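Local coordinates for protein tapirin (Caldicellulosiruptor kristjanssonii, PDB 6N2B) that probably anchors the cells of an extremely thermophilic bacterium to plant biomass by binding cellulose through a calcium-containing beta-helical C-terminal domain, at residues V439-Y452 / A534-L546. Sequence-based numbering, arbitrary orientation.
Sequences VYDKSATPWEIVVY and AGSTIESSITSTL
Two carboxylates from adjacent strands, Asp-441 and Glu-448, face the N-terminus of helix 536-546, where first-turn backbone N-H groups would probably stabilise their negative charge. Glu-448 binds directly: OE1 uses its syn lone pair to accept from the N of Gly-535, the N-cap residue, at 2.9 Å. This bond is fairly straight (158°). Asp-441 works through water. Its OD2 takes a hydrogen from water 2, which accepts from Thr-537 N at 2.9 Å, and another from water 1, which also donates to Glu-448 OE1 and so ties the two acids together. With CG anti to the backbone N (chi1 179°), Asp-441 sends OD2 to the helix while OD1 turns back into its own hairpin, accepting from Ser-443 N, which makes an Asx turn, and from Ser-443 OG. Shortening this residue to an alanine would remove the acceptor both waters share and is likely to leave them poorly held and the turn at Ser-443 free to shift. Next to this polar end, Ile-538 lays CD1 against Val-450 CG1 (3.7 Å) and its CG1 beside Glu-448 CB. Farther along the helix, the Tyr-452 hydroxyl bonds Ser-541 OG at 2.7 Å, with OG near the plane of the ring at its edge, and Thr-545 CG2 approaches Tyr-452 CE1 at 3.5 Å. The helix packs lengthwise against one face of the antiparallel hairpin, 16° from the direction of strand 448-452. On the other face, Tyr-440 and Val-451 touch helix 459-470; strand 478-483 links strand 448-453 in parallel to strand 510-513, placing the contact at one end of the beta-helical domain.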
loop_
_atom_site.group_PDB
_atom_site.type_symbol
_atom_site.label_atom_id
_atom_site.label_comp_id
_atom_site.label_asym_id
_atom_site.label_seq_id
_atom_site.Cartn_x
_atom_site.Cartn_y
_atom_site.Cartn_z
ATOM N N VAL A 439 19.734 -15.988 9.871
ATOM C CA VAL A 439 19.751 -16.116 11.323
ATOM C C VAL A 439 18.388 -16.651 11.745
ATOM O O VAL A 439 17.362 -16.226 11.200
ATOM C CB VAL A 439 20.027 -14.755 11.988
ATOM C CG1 VAL A 439 19.725 -14.797 13.491
ATOM C CG2 VAL A 439 21.449 -14.318 11.691
ATOM N N TYR A 440 18.365 -17.579 12.705
ATOM C CA TYR A 440 17.109 -18.189 13.123
ATOM C C TYR A 440 16.958 -18.152 14.636
ATOM O O TYR A 440 17.896 -17.851 15.370
ATOM C CB TYR A 440 16.983 -19.630 12.619
ATOM C CG TYR A 440 17.925 -20.638 13.244
ATOM C CD1 TYR A 440 19.211 -20.834 12.736
ATOM C CD2 TYR A 440 17.514 -21.426 14.317
ATOM C CE1 TYR A 440 20.065 -21.762 13.293
ATOM C CE2 TYR A 440 18.358 -22.367 14.875
ATOM C CZ TYR A 440 19.635 -22.531 14.361
ATOM O OH TYR A 440 20.480 -23.470 14.928
ATOM N N ASP A 441 15.744 -18.463 15.095
ATOM C CA ASP A 441 15.373 -18.435 16.511
ATOM C C ASP A 441 14.409 -19.586 16.766
ATOM O O ASP A 441 13.255 -19.537 16.327
ATOM C CB ASP A 441 14.740 -17.096 16.885
ATOM C CG ASP A 441 14.303 -17.013 18.352
ATOM O OD1 ASP A 441 14.379 -18.021 19.105
ATOM O OD2 ASP A 441 13.867 -15.903 18.748
ATOM N N LYS A 442 14.873 -20.621 17.467
ATOM C CA LYS A 442 14.001 -21.731 17.829
ATOM C C LYS A 442 13.372 -21.553 19.199
ATOM O O LYS A 442 12.551 -22.383 19.594
ATOM C CB LYS A 442 14.754 -23.061 17.777
ATOM C CG LYS A 442 14.997 -23.579 16.380
ATOM C CD LYS A 442 15.523 -25.015 16.368
ATOM C CE LYS A 442 15.578 -25.590 14.941
ATOM N NZ LYS A 442 15.952 -27.025 14.865
ATOM N N SER A 443 13.728 -20.491 19.928
ATOM C CA SER A 443 13.070 -20.219 21.203
ATOM C C SER A 443 11.657 -19.685 21.005
ATOM O O SER A 443 10.827 -19.804 21.912
ATOM C CB SER A 443 13.894 -19.229 22.031
ATOM O OG SER A 443 13.484 -17.895 21.787
ATOM N N ALA A 444 11.373 -19.112 19.840
ATOM C CA ALA A 444 10.043 -18.636 19.500
ATOM C C ALA A 444 9.147 -19.795 19.060
ATOM O O ALA A 444 9.610 -20.894 18.733
ATOM C CB ALA A 444 10.130 -17.584 18.398
ATOM N N THR A 445 7.844 -19.537 19.063
ATOM C CA THR A 445 6.859 -20.522 18.633
ATOM C C THR A 445 5.812 -19.810 17.795
ATOM O O THR A 445 5.083 -18.958 18.320
ATOM C CB THR A 445 6.207 -21.206 19.831
ATOM O OG1 THR A 445 7.231 -21.706 20.705
ATOM C CG2 THR A 445 5.300 -22.357 19.368
ATOM N N PRO A 446 5.738 -20.071 16.482
ATOM C CA PRO A 446 6.596 -20.943 15.681
ATOM C C PRO A 446 8.022 -20.446 15.542
ATOM O O PRO A 446 8.308 -19.297 15.879
ATOM C CB PRO A 446 5.919 -20.925 14.303
ATOM C CG PRO A 446 4.579 -20.298 14.512
ATOM C CD PRO A 446 4.757 -19.368 15.642
ATOM N N TRP A 447 8.899 -21.307 15.032
ATOM C CA TRP A 447 10.274 -20.915 14.765
ATOM C C TRP A 447 10.308 -19.737 13.801
ATOM O O TRP A 447 9.478 -19.623 12.893
ATOM C CB TRP A 447 11.058 -22.074 14.161
ATOM C CG TRP A 447 11.224 -23.252 15.050
ATOM C CD1 TRP A 447 11.012 -23.313 16.409
ATOM C CD2 TRP A 447 11.646 -24.555 14.650
ATOM N NE1 TRP A 447 11.278 -24.585 16.869
ATOM C CE2 TRP A 447 11.667 -25.365 15.812
ATOM C CE3 TRP A 447 12.013 -25.119 13.420
ATOM C CZ2 TRP A 447 12.035 -26.701 15.775
ATOM C CZ3 TRP A 447 12.377 -26.446 13.385
ATOM C CH2 TRP A 447 12.385 -27.225 14.557
ATOM N N GLU A 448 11.290 -18.866 13.994
ATOM C CA GLU A 448 11.454 -17.679 13.175
ATOM C C GLU A 448 12.820 -17.727 12.507
ATOM O O GLU A 448 13.817 -18.102 13.131
ATOM C CB GLU A 448 11.305 -16.405 14.019
ATOM C CG GLU A 448 10.001 -16.307 14.801
ATOM C CD GLU A 448 9.813 -14.939 15.474
ATOM O OE1 GLU A 448 10.646 -14.019 15.236
ATOM O OE2 GLU A 448 8.827 -14.785 16.250
ATOM N N ILE A 449 12.869 -17.386 11.229
ATOM C CA ILE A 449 14.134 -17.316 10.516
ATOM C C ILE A 449 14.045 -16.131 9.583
ATOM O O ILE A 449 12.996 -15.883 8.985
ATOM C CB ILE A 449 14.469 -18.614 9.740
ATOM C CG1 ILE A 449 15.725 -18.422 8.879
ATOM C CG2 ILE A 449 13.323 -19.086 8.882
ATOM C CD1 ILE A 449 16.435 -19.735 8.510
ATOM N N VAL A 450 15.122 -15.363 9.505
ATOM C CA VAL A 450 15.252 -14.311 8.507
ATOM C C VAL A 450 16.271 -14.779 7.479
ATOM O O VAL A 450 17.328 -15.315 7.841
ATOM C CB VAL A 450 15.665 -12.970 9.131
ATOM C CG1 VAL A 450 16.861 -13.158 10.048
ATOM C CG2 VAL A 450 15.967 -11.980 8.037
ATOM N N VAL A 451 15.940 -14.612 6.203
ATOM C CA VAL A 451 16.792 -15.051 5.108
ATOM C C VAL A 451 17.307 -13.817 4.371
ATOM O O VAL A 451 16.519 -12.993 3.895
ATOM C CB VAL A 451 16.033 -16.014 4.184
ATOM C CG1 VAL A 451 16.857 -16.350 2.942
ATOM C CG2 VAL A 451 15.682 -17.284 4.977
ATOM N N TYR A 452 18.627 -13.678 4.287
ATOM C CA TYR A 452 19.252 -12.570 3.577
ATOM C C TYR A 452 19.725 -13.042 2.209
ATOM O O TYR A 452 20.393 -14.073 2.104
ATOM C CB TYR A 452 20.428 -12.000 4.361
ATOM C CG TYR A 452 20.041 -11.438 5.704
ATOM C CD1 TYR A 452 19.574 -10.137 5.824
ATOM C CD2 TYR A 452 20.142 -12.216 6.866
ATOM C CE1 TYR A 452 19.224 -9.619 7.065
ATOM C CE2 TYR A 452 19.789 -11.701 8.114
ATOM C CZ TYR A 452 19.337 -10.402 8.201
ATOM O OH TYR A 452 18.987 -9.877 9.422
ATOM N N ALA A 534 8.387 -9.451 14.125
ATOM C CA ALA A 534 9.482 -10.353 14.474
ATOM C C ALA A 534 9.843 -10.272 15.953
ATOM O O ALA A 534 9.762 -9.210 16.581
ATOM C CB ALA A 534 10.732 -10.035 13.644
ATOM N N GLY A 535 10.271 -11.411 16.497
ATOM C CA GLY A 535 10.891 -11.452 17.808
ATOM C C GLY A 535 12.265 -10.788 17.814
ATOM O O GLY A 535 12.797 -10.344 16.792
ATOM N N SER A 536 12.863 -10.737 19.003
ATOM C CA SER A 536 13.994 -9.833 19.190
ATOM C C SER A 536 15.270 -10.364 18.531
ATOM O O SER A 536 16.057 -9.584 17.980
ATOM C CB SER A 536 14.196 -9.558 20.678
ATOM O OG SER A 536 13.958 -10.719 21.429
ATOM N N THR A 537 15.490 -11.682 18.580
ATOM C CA THR A 537 16.605 -12.284 17.858
ATOM C C THR A 537 16.579 -11.874 16.401
ATOM O O THR A 537 17.615 -11.520 15.827
ATOM C CB THR A 537 16.544 -13.808 17.970
ATOM O OG1 THR A 537 16.485 -14.187 19.345
ATOM C CG2 THR A 537 17.737 -14.449 17.337
ATOM N N ILE A 538 15.396 -11.906 15.786
ATOM C CA ILE A 538 15.291 -11.548 14.382
ATOM C C ILE A 538 15.454 -10.043 14.201
ATOM O O ILE A 538 16.136 -9.597 13.272
ATOM C CB ILE A 538 13.968 -12.079 13.804
ATOM C CG1 ILE A 538 13.944 -13.606 13.893
ATOM C CG2 ILE A 538 13.782 -11.657 12.366
ATOM C CD1 ILE A 538 15.037 -14.272 13.096
ATOM N N GLU A 539 14.865 -9.236 15.089
ATOM C CA GLU A 539 15.057 -7.790 14.993
ATOM C C GLU A 539 16.524 -7.423 15.160
ATOM O O GLU A 539 17.065 -6.606 14.403
ATOM C CB GLU A 539 14.230 -7.055 16.041
ATOM C CG GLU A 539 12.758 -6.970 15.779
ATOM C CD GLU A 539 12.039 -6.015 16.753
ATOM O OE1 GLU A 539 12.745 -5.274 17.497
ATOM O OE2 GLU A 539 10.774 -6.011 16.767
ATOM N N SER A 540 17.178 -8.006 16.169
ATOM C CA SER A 540 18.597 -7.747 16.388
ATOM C C SER A 540 19.412 -8.097 15.151
ATOM O O SER A 540 20.326 -7.358 14.772
ATOM C CB SER A 540 19.090 -8.528 17.610
ATOM O OG SER A 540 20.464 -8.267 17.869
ATOM N N SER A 541 19.080 -9.206 14.492
ATOM C CA SER A 541 19.791 -9.563 13.271
ATOM C C SER A 541 19.581 -8.518 12.174
ATOM O O SER A 541 20.533 -8.122 11.492
ATOM C CB SER A 541 19.342 -10.940 12.797
ATOM O OG SER A 541 19.931 -11.205 11.539
ATOM N N ILE A 542 18.337 -8.065 11.988
ATOM C CA ILE A 542 18.043 -7.082 10.947
ATOM C C ILE A 542 18.628 -5.722 11.314
ATOM O O ILE A 542 19.197 -5.026 10.462
ATOM C CB ILE A 542 16.519 -6.993 10.707
ATOM C CG1 ILE A 542 15.982 -8.323 10.168
ATOM C CG2 ILE A 542 16.156 -5.794 9.786
ATOM C CD1 ILE A 542 14.479 -8.424 10.175
ATOM N N THR A 543 18.465 -5.305 12.575
ATOM C CA THR A 543 19.026 -4.030 13.001
ATOM C C THR A 543 20.527 -4.015 12.777
ATOM O O THR A 543 21.081 -3.043 12.245
ATOM C CB THR A 543 18.696 -3.761 14.477
ATOM O OG1 THR A 543 17.278 -3.710 14.667
ATOM C CG2 THR A 543 19.277 -2.443 14.915
ATOM N N SER A 544 21.198 -5.109 13.136
ATOM C CA SER A 544 22.633 -5.208 12.910
ATOM C C SER A 544 22.958 -5.175 11.418
ATOM O O SER A 544 23.820 -4.410 10.980
ATOM C CB SER A 544 23.155 -6.475 13.573
ATOM O OG SER A 544 24.377 -6.878 12.996
ATOM N N THR A 545 22.247 -5.971 10.616
ATOM C CA THR A 545 22.568 -6.111 9.194
ATOM C C THR A 545 22.404 -4.792 8.430
ATOM O O THR A 545 23.254 -4.418 7.611
ATOM C CB THR A 545 21.676 -7.197 8.594
ATOM O OG1 THR A 545 22.086 -8.469 9.095
ATOM C CG2 THR A 545 21.754 -7.215 7.090
ATOM N N LEU A 546 21.304 -4.080 8.667
ATOM C CA LEU A 546 21.038 -2.822 7.975
ATOM C C LEU A 546 21.619 -1.605 8.678
ATOM O O LEU A 546 21.473 -0.492 8.154
ATOM C CB LEU A 546 19.527 -2.603 7.818
ATOM C CG LEU A 546 18.722 -3.706 7.144
ATOM C CD1 LEU A 546 17.230 -3.344 7.131
ATOM C CD2 LEU A 546 19.279 -3.970 5.733
HETATM O O HOH W 1 12.785 -13.726 17.017
HETATM O O HOH W 2 14.262 -13.593 20.359
#